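PDB 7P18: 3-oxosteroid 1-dehydrogenase from Sterolibacterium denitrificans, which probably catalyses the FAD-dependent 1,2-dehydrogenation of 3-oxosteroids, putting a double bond into the steroid A ring and passing the electrons to an acceptor. Local coordinates for residues K499-T504 and N527-G533; Q282-K286 and M317-W322. All coordinates share one frame. Residues are numbered along the deposited sequence.

Contact 1. Residues K499-T504 and N527-G533; sequences KGGLLT and NSASVMG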
ATOM      1  N   LYS A 499      -0.436 -10.180  -3.712  1.00 20.52           N
ATOM      2  CA  LYS A 499      -0.395  -9.572  -5.068  1.00 20.52           C
ATOM      3  C   LYS A 499      -1.123 -10.440  -6.100  1.00 22.32           C
ATOM      4  O   LYS A 499      -1.568  -9.907  -7.146  1.00 25.41           O
ATOM      5  CB  LYS A 499       1.075  -9.428  -5.474  1.00 21.30           C
ATOM      6  CG  LYS A 499       1.385  -8.501  -6.637  1.00 21.45           C
ATOM      7  CD  LYS A 499       2.852  -8.543  -7.065  1.00 20.75           C
ATOM      8  CE  LYS A 499       3.364  -7.260  -7.692  1.00 21.67           C
ATOM      9  NZ  LYS A 499       2.502  -6.778  -8.810  1.00 22.12           N
ATOM     10  N   GLY A 500      -1.207 -11.742  -5.860  1.00 22.15           N
ATOM     11  CA  GLY A 500      -1.862 -12.705  -6.751  1.00 22.94           C
ATOM     12  C   GLY A 500      -3.298 -12.864  -6.350  1.00 24.50           C
ATOM     13  O   GLY A 500      -3.659 -12.380  -5.312  1.00 28.63           O
ATOM     14  N   GLY A 501      -4.100 -13.532  -7.171  1.00 22.22           N
ATOM     15  CA  GLY A 501      -5.515 -13.720  -6.868  1.00 22.97           C
ATOM     16  C   GLY A 501      -6.267 -14.206  -8.074  1.00 21.44           C
ATOM     17  O   GLY A 501      -5.641 -14.747  -9.002  1.00 24.61           O
ATOM     18  N   LEU A 502      -7.564 -14.001  -8.043  1.00 23.12           N
ATOM     19  CA  LEU A 502      -8.468 -14.469  -9.114  1.00 23.83           C
ATOM     20  C   LEU A 502      -8.084 -13.778 -10.425  1.00 21.71           C
ATOM     21  O   LEU A 502      -7.892 -12.564 -10.441  1.00 21.35           O
ATOM     22  CB  LEU A 502      -9.905 -14.154  -8.718  1.00 23.94           C
ATOM     23  CG  LEU A 502     -10.393 -14.764  -7.406  1.00 25.10           C
ATOM     24  CD1 LEU A 502     -11.853 -14.462  -7.205  1.00 23.85           C
ATOM     25  CD2 LEU A 502     -10.144 -16.258  -7.369  1.00 24.63           C
ATOM     26  N   LEU A 503      -7.951 -14.563 -11.486  1.00 21.66           N
ATOM     27  CA  LEU A 503      -7.660 -14.036 -12.835  1.00 22.37           C
ATOM     28  C   LEU A 503      -8.911 -13.327 -13.333  1.00 22.41           C
ATOM     29  O   LEU A 503     -10.041 -13.876 -13.205  1.00 24.28           O
ATOM     30  CB  LEU A 503      -7.238 -15.171 -13.766  1.00 23.82           C
ATOM     31  CG  LEU A 503      -6.883 -14.720 -15.176  1.00 26.73           C
ATOM     32  CD1 LEU A 503      -5.699 -13.776 -15.169  1.00 29.88           C
ATOM     33  CD2 LEU A 503      -6.628 -15.932 -16.055  1.00 30.06           C
ATOM     34  N   THR A 504      -8.748 -12.121 -13.850  1.00 21.68           N
ATOM     35  CA  THR A 504      -9.829 -11.347 -14.461  1.00 21.16           C
ATOM     36  C   THR A 504      -9.444 -10.930 -15.884  1.00 21.50           C
ATOM     37  O   THR A 504      -8.238 -10.978 -16.247  1.00 23.80           O
ATOM     38  CB  THR A 504     -10.180 -10.093 -13.635  1.00 23.70           C
ATOM     39  OG1 THR A 504      -9.029  -9.227 -13.537  1.00 21.30           O
ATOM     40  CG2 THR A 504     -10.657 -10.503 -12.259  1.00 23.81           C
ATOM     41  N   ASN A 527      -7.787  -8.887  -4.058  1.00 19.55           N
ATOM     42  CA  ASN A 527      -8.625 -10.093  -4.286  1.00 22.33           C
ATOM     43  C   ASN A 527      -8.321 -10.688  -5.665  1.00 22.93           C
ATOM     44  O   ASN A 527      -8.518 -11.894  -5.841  1.00 23.18           O
ATOM     45  CB  ASN A 527     -10.089  -9.698  -4.130  1.00 22.78           C
ATOM     46  CG  ASN A 527     -11.051 -10.796  -3.760  1.00 22.60           C
ATOM     47  OD1 ASN A 527     -12.081 -10.479  -3.185  1.00 23.38           O
ATOM     48  ND2 ASN A 527     -10.766 -12.035  -4.110  1.00 20.68           N
ATOM     49  N   SER A 528      -7.817  -9.878  -6.609  1.00 21.78           N
ATOM     50  CA  SER A 528      -7.560 -10.243  -8.015  1.00 22.65           C
ATOM     51  C   SER A 528      -6.054 -10.362  -8.241  1.00 22.36           C
ATOM     52  O   SER A 528      -5.264  -9.711  -7.561  1.00 20.50           O
ATOM     53  CB  SER A 528      -8.220  -9.231  -8.975  1.00 22.51           C
ATOM     54  OG  SER A 528      -7.482  -8.015  -9.028  1.00 21.35           O
ATOM     55  N   ALA A 529      -5.663 -11.157  -9.212  1.00 20.20           N
ATOM     56  CA  ALA A 529      -4.283 -11.167  -9.738  1.00 21.43           C
ATOM     57  C   ALA A 529      -3.947  -9.789 -10.314  1.00 21.88           C
ATOM     58  O   ALA A 529      -4.729  -9.256 -11.134  1.00 21.53           O
ATOM     59  CB  ALA A 529      -4.134 -12.242 -10.770  1.00 22.48           C
ATOM     60  N   SER A 530      -2.808  -9.232  -9.889  1.00 21.30           N
ATOM     61  CA  SER A 530      -2.340  -7.860 -10.161  1.00 20.43           C
ATOM     62  C   SER A 530      -2.189  -7.613 -11.665  1.00 18.96           C
ATOM     63  O   SER A 530      -1.439  -8.363 -12.360  1.00 20.82           O
ATOM     64  CB  SER A 530      -1.023  -7.601  -9.488  1.00 20.72           C
ATOM     65  OG  SER A 530      -0.559  -6.300  -9.797  1.00 20.31           O
ATOM     66  N   VAL A 531      -2.767  -6.502 -12.124  1.00 20.80           N
ATOM     67  CA  VAL A 531      -2.590  -6.030 -13.531  1.00 20.75           C
ATOM     68  C   VAL A 531      -1.132  -5.640 -13.730  1.00 21.73           C
ATOM     69  O   VAL A 531      -0.704  -5.481 -14.866  1.00 20.47           O
ATOM     70  CB  VAL A 531      -3.562  -4.871 -13.849  1.00 21.63           C
ATOM     71  CG1 VAL A 531      -3.151  -3.581 -13.124  1.00 21.82           C
ATOM     72  CG2 VAL A 531      -3.668  -4.673 -15.364  1.00 21.39           C
ATOM     73  N   MET A 532      -0.381  -5.468 -12.633  1.00 20.57           N
ATOM     74  CA  MET A 532       1.015  -5.020 -12.675  1.00 19.98           C
ATOM     75  C   MET A 532       1.971  -6.217 -12.674  1.00 20.44           C
ATOM     76  O   MET A 532       3.197  -6.008 -12.636  1.00 19.27           O
ATOM     77  CB  MET A 532       1.282  -4.050 -11.519  1.00 21.08           C
ATOM     78  CG  MET A 532       0.397  -2.803 -11.566  1.00 19.07           C
ATOM     79  SD  MET A 532       0.630  -1.907 -13.156  1.00 21.30           S
ATOM     80  CE  MET A 532      -0.541  -0.574 -12.899  1.00 20.81           C
ATOM     81  N   GLY A 533       1.452  -7.431 -12.819  1.00 19.73           N
ATOM     82  CA  GLY A 533       2.314  -8.619 -12.936  1.00 20.55           C
ATOM     83  C   GLY A 533       3.169  -8.831 -11.688  1.00 20.04           C
ATOM     84  O   GLY A 533       2.627  -8.824 -10.580  1.00 18.90           O
TER
HETATM   85  O   HOH W   1      -3.589  -7.592  -6.895  1.00 22.19           O
HETATM   86  O   HOH W   2      -7.035 -10.468 -12.207  1.00 22.69           O

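Contact 2. Residues Q282-K286 and M317-W322; sequences QYLPK and MDWAWW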
ATOM      1  N   GLN A 282       0.782 -22.249   1.755  1.00 24.51           N
ATOM      2  CA  GLN A 282       0.400 -22.960   0.493  1.00 25.98           C
ATOM      3  C   GLN A 282       1.058 -22.256  -0.714  1.00 26.19           C
ATOM      4  O   GLN A 282       1.508 -22.936  -1.653  1.00 25.83           O
ATOM      5  CB  GLN A 282      -1.115 -23.014   0.402  1.00 28.12           C
ATOM      6  CG  GLN A 282      -1.608 -23.733  -0.863  1.00 34.69           C
ATOM      7  CD  GLN A 282      -3.105 -23.899  -0.889  1.00 32.42           C
ATOM      8  OE1 GLN A 282      -3.814 -23.486   0.015  1.00 35.58           O
ATOM      9  NE2 GLN A 282      -3.607 -24.448  -1.976  1.00 37.58           N
ATOM     10  N   TYR A 283       1.110 -20.928  -0.734  1.00 23.88           N
ATOM     11  CA  TYR A 283       1.344 -20.187  -2.000  1.00 23.01           C
ATOM     12  C   TYR A 283       2.646 -19.382  -1.998  1.00 23.76           C
ATOM     13  O   TYR A 283       3.312 -19.348  -3.065  1.00 22.07           O
ATOM     14  CB  TYR A 283       0.155 -19.270  -2.255  1.00 23.05           C
ATOM     15  CG  TYR A 283      -1.125 -19.980  -2.623  1.00 23.27           C
ATOM     16  CD1 TYR A 283      -1.222 -20.717  -3.795  1.00 27.74           C
ATOM     17  CD2 TYR A 283      -2.240 -19.903  -1.815  1.00 24.57           C
ATOM     18  CE1 TYR A 283      -2.414 -21.334  -4.154  1.00 25.86           C
ATOM     19  CE2 TYR A 283      -3.436 -20.529  -2.148  1.00 26.72           C
ATOM     20  CZ  TYR A 283      -3.517 -21.240  -3.331  1.00 28.28           C
ATOM     21  OH  TYR A 283      -4.688 -21.876  -3.652  1.00 31.45           O
ATOM     22  N   LEU A 284       2.992 -18.735  -0.886  1.00 23.73           N
ATOM     23  CA  LEU A 284       4.118 -17.754  -0.817  1.00 23.51           C
ATOM     24  C   LEU A 284       5.450 -18.425  -0.536  1.00 26.51           C
ATOM     25  O   LEU A 284       5.515 -19.552  -0.033  1.00 25.66           O
ATOM     26  CB  LEU A 284       3.794 -16.725   0.264  1.00 22.16           C
ATOM     27  CG  LEU A 284       2.550 -15.874   0.032  1.00 22.20           C
ATOM     28  CD1 LEU A 284       2.396 -14.878   1.171  1.00 22.23           C
ATOM     29  CD2 LEU A 284       2.577 -15.140  -1.317  1.00 23.07           C
ATOM     30  N   PRO A 285       6.581 -17.773  -0.878  1.00 25.56           N
ATOM     31  CA  PRO A 285       7.879 -18.313  -0.531  1.00 24.27           C
ATOM     32  C   PRO A 285       8.050 -18.391   0.987  1.00 24.83           C
ATOM     33  O   PRO A 285       7.508 -17.617   1.738  1.00 22.86           O
ATOM     34  CB  PRO A 285       8.921 -17.405  -1.196  1.00 25.73           C
ATOM     35  CG  PRO A 285       8.160 -16.113  -1.450  1.00 25.90           C
ATOM     36  CD  PRO A 285       6.709 -16.543  -1.682  1.00 26.78           C
ATOM     37  N   LYS A 286       8.728 -19.461   1.422  1.00 26.27           N
ATOM     38  CA  LYS A 286       9.104 -19.639   2.844  1.00 24.30           C
ATOM     39  C   LYS A 286      10.483 -19.028   3.046  1.00 24.78           C
ATOM     40  O   LYS A 286      11.319 -19.080   2.152  1.00 26.26           O
ATOM     41  CB  LYS A 286       9.074 -21.130   3.221  1.00 27.68           C
ATOM     42  CG  LYS A 286       7.757 -21.584   3.816  1.00 28.01           C
ATOM     43  CD  LYS A 286       6.560 -21.479   2.895  1.00 26.82           C
ATOM     44  CE  LYS A 286       6.689 -22.315   1.641  1.00 28.66           C
ATOM     45  NZ  LYS A 286       5.460 -22.203   0.825  1.00 28.94           N
ATOM     46  N   MET A 317       0.084 -16.228  -7.432  1.00 23.47           N
ATOM     47  CA  MET A 317      -0.256 -16.480  -5.998  1.00 23.32           C
ATOM     48  C   MET A 317       1.027 -16.555  -5.151  1.00 21.00           C
ATOM     49  O   MET A 317       0.913 -16.447  -3.923  1.00 21.21           O
ATOM     50  CB  MET A 317      -1.088 -17.743  -5.874  1.00 25.04           C
ATOM     51  CG  MET A 317      -2.479 -17.580  -6.462  1.00 22.97           C
ATOM     52  SD  MET A 317      -3.525 -16.524  -5.550  1.00 24.49           S
ATOM     53  CE  MET A 317      -4.001 -17.608  -4.190  1.00 26.48           C
ATOM     54  N   ASP A 318       2.171 -16.719  -5.785  1.00 20.88           N
ATOM     55  CA  ASP A 318       3.479 -16.808  -5.083  1.00 25.41           C
ATOM     56  C   ASP A 318       4.038 -15.404  -4.779  1.00 24.20           C
ATOM     57  O   ASP A 318       5.074 -15.341  -4.089  1.00 24.50           O
ATOM     58  CB  ASP A 318       4.442 -17.719  -5.850  1.00 23.65           C
ATOM     59  CG  ASP A 318       4.737 -17.305  -7.280  1.00 26.46           C
ATOM     60  OD1 ASP A 318       3.881 -16.719  -7.919  1.00 24.95           O
ATOM     61  OD2 ASP A 318       5.839 -17.529  -7.711  1.00 29.28           O
ATOM     62  N   TRP A 319       3.361 -14.321  -5.206  1.00 21.53           N
ATOM     63  CA  TRP A 319       3.858 -12.934  -5.004  1.00 21.20           C
ATOM     64  C   TRP A 319       3.033 -12.196  -3.945  1.00 21.22           C
ATOM     65  O   TRP A 319       1.788 -12.314  -3.907  1.00 21.37           O
ATOM     66  CB  TRP A 319       3.867 -12.163  -6.340  1.00 21.83           C
ATOM     67  CG  TRP A 319       5.124 -12.428  -7.106  1.00 20.02           C
ATOM     68  CD1 TRP A 319       5.447 -13.575  -7.748  1.00 21.61           C
ATOM     69  CD2 TRP A 319       6.296 -11.612  -7.163  1.00 20.51           C
ATOM     70  NE1 TRP A 319       6.698 -13.511  -8.266  1.00 22.26           N
ATOM     71  CE2 TRP A 319       7.245 -12.309  -7.937  1.00 20.12           C
ATOM     72  CE3 TRP A 319       6.615 -10.328  -6.712  1.00 21.10           C
ATOM     73  CZ2 TRP A 319       8.502 -11.799  -8.232  1.00 20.86           C
ATOM     74  CZ3 TRP A 319       7.854  -9.814  -7.021  1.00 21.47           C
ATOM     75  CH2 TRP A 319       8.781 -10.531  -7.765  1.00 21.24           C
ATOM     76  N   ALA A 320       3.708 -11.389  -3.129  1.00 22.80           N
ATOM     77  CA  ALA A 320       3.053 -10.435  -2.223  1.00 21.66           C
ATOM     78  C   ALA A 320       3.581  -9.040  -2.565  1.00 19.51           C
ATOM     79  O   ALA A 320       4.670  -8.915  -3.199  1.00 20.39           O
ATOM     80  CB  ALA A 320       3.280 -10.784  -0.762  1.00 21.84           C
ATOM     81  N   TRP A 321       2.859  -8.043  -2.112  1.00 19.79           N
ATOM     82  CA  TRP A 321       3.323  -6.648  -2.172  1.00 20.13           C
ATOM     83  C   TRP A 321       4.323  -6.468  -1.015  1.00 20.37           C
ATOM     84  O   TRP A 321       3.932  -5.942   0.032  1.00 20.66           O
ATOM     85  CB  TRP A 321       2.154  -5.679  -2.111  1.00 22.01           C
ATOM     86  CG  TRP A 321       1.104  -5.774  -3.189  1.00 20.10           C
ATOM     87  CD1 TRP A 321      -0.190  -6.156  -3.029  1.00 20.93           C
ATOM     88  CD2 TRP A 321       1.182  -5.254  -4.529  1.00 19.09           C
ATOM     89  NE1 TRP A 321      -0.911  -5.960  -4.187  1.00 19.59           N
ATOM     90  CE2 TRP A 321      -0.074  -5.455  -5.137  1.00 19.19           C
ATOM     91  CE3 TRP A 321       2.210  -4.731  -5.295  1.00 20.69           C
ATOM     92  CZ2 TRP A 321      -0.343  -5.041  -6.440  1.00 19.04           C
ATOM     93  CZ3 TRP A 321       1.961  -4.336  -6.589  1.00 21.09           C
ATOM     94  CH2 TRP A 321       0.695  -4.495  -7.152  1.00 19.52           C
ATOM     95  N   TRP A 322       5.549  -6.937  -1.195  1.00 22.03           N
ATOM     96  CA  TRP A 322       6.554  -6.964  -0.088  1.00 21.75           C
ATOM     97  C   TRP A 322       6.800  -5.533   0.411  1.00 24.48           C
ATOM     98  O   TRP A 322       6.752  -4.544  -0.391  1.00 21.19           O
ATOM     99  CB  TRP A 322       7.876  -7.619  -0.487  1.00 20.81           C
ATOM    100  CG  TRP A 322       7.753  -8.941  -1.168  1.00 21.10           C
ATOM    101  CD1 TRP A 322       8.110  -9.238  -2.445  1.00 21.28           C
ATOM    102  CD2 TRP A 322       7.272 -10.172  -0.576  1.00 20.59           C
ATOM    103  NE1 TRP A 322       7.867 -10.568  -2.691  1.00 21.32           N
ATOM    104  CE2 TRP A 322       7.308 -11.146  -1.588  1.00 20.59           C
ATOM    105  CE3 TRP A 322       6.767 -10.524   0.677  1.00 22.23           C
ATOM    106  CZ2 TRP A 322       6.918 -12.470  -1.362  1.00 23.66           C
ATOM    107  CZ3 TRP A 322       6.314 -11.817   0.880  1.00 21.18           C
ATOM    108  CH2 TRP A 322       6.420 -12.783  -0.124  1.00 21.58           C
TER

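Contact 1. Residues K499-T504 and N527-G533
Main-chain polar groups dominate where the end of strand 486-502 meets the loop between strand 521-523 and helix 543-559, beside FAD, which lies about 5 Å from the Asn-527 side chain. Leu-502 pairs in parallel fashion around Ser-528: its N donates to Asn-527 O (3.2 Å), and its O accepts from Ala-529 N (2.9 Å). Gly-501 brings its CA to 4.0 Å from that of Ala-529; a CB would collide with Asn-527 O. Ser-530 N donates to Lys-499 O (3.1 Å); water 1 lies within hydrogen-bonding distance of Lys-499 O and Ser-528 O, as a donor to each. Water 2 accepts from Thr-504 OG1 and donates to Leu-502 O and Ala-529 O, the latter also bound by Arg-86. Asn-527 OD1 bonds Thr-303 and Ala-270, and Ser-528 OG bonds Gly-525 O. Long Lys-499, extended until a bend at its last bond, brings NZ to Gly-533 O (2.7 Å) and Ala-535 O, with a weak bond to Ser-530 OG (3.3 Å). That hydroxyl accepts from Met-532 N (3.0 Å) in an ST turn, within a type I turn ending at positive-phi Gly-533. Buried carbonyls met by ammonium, amides and water imply directional bonding more than apolar packing.

Contact 2. Residues Q282-K286 and M317-W322
Here the C-terminal end of helix 277-283 packs against the approach to strand 320-326, a member of the large antiparallel sheet, and a Met-aromatic contact marks one end of the seam. Met-317 begins it: its flexible thioether lays CE over a face of the Tyr-283 ring, 3.6 Å from the centroid and 13° off the normal, a CH-pi contact with SD 5.0 Å from that centroid. At Asp-318 the backbones come closest. Its CA makes a CA-H...O contact with Tyr-283 O (3.2 Å), and its own O faces Pro-285 CD at 3.1 Å. The carboxylate leads away from the helix end, as fits an exposed acid. Trp-319 points its CB away from the helix, its side chain packing on Lys-499 and Leu-364, yet its O still lies 3.9 Å from Leu-284 CD2. That branched leucine leaves helical geometry and fits its CD2 against the backbone of 317-320, 3.4 Å from Met-317 O. Ala-320 starts the strand; a methyl is small enough to let the leucine in, with CB 4.4 Å from Leu-284 CD2. Trp-321, centre of an inverse gamma turn, faces elsewhere: its ring meets Tyr-536 of the steroid pocket, and NE1 bonds weakly to Asn-526, an FAD-binding residue. The broad indole of Trp-322 swings back to the rigid ring of Pro-285 while also meeting Tyr-371, and the contact ends with Trp-322 CZ2 3.8 Å from Pro-285 CG.

In the fold
Contact 2 is complete before contact 1 begins along the chain, yet their centres lie only 12 Å apart. Strands 320-326 and 486-502, neighbours in one antiparallel sheet, join them: Lys-499 N probably hydrogen-bonds Trp-319 O (3.1 Å), Lys-499 NZ packs on Trp-321 CZ3 (3.3 Å), and Gly-501 N sits 3.5 Å from Met-317 SD. Contact 1 lies nearer the cofactor than contact 2: the side chain of Asn-527 is about 5 Å from FAD, whereas that of Ala-320 is about 10 Å from it. Through strand 486-502, the sheet brings the helix 277-283 end, partly open to solvent, into the same region as the buried loop 527-533 near FAD.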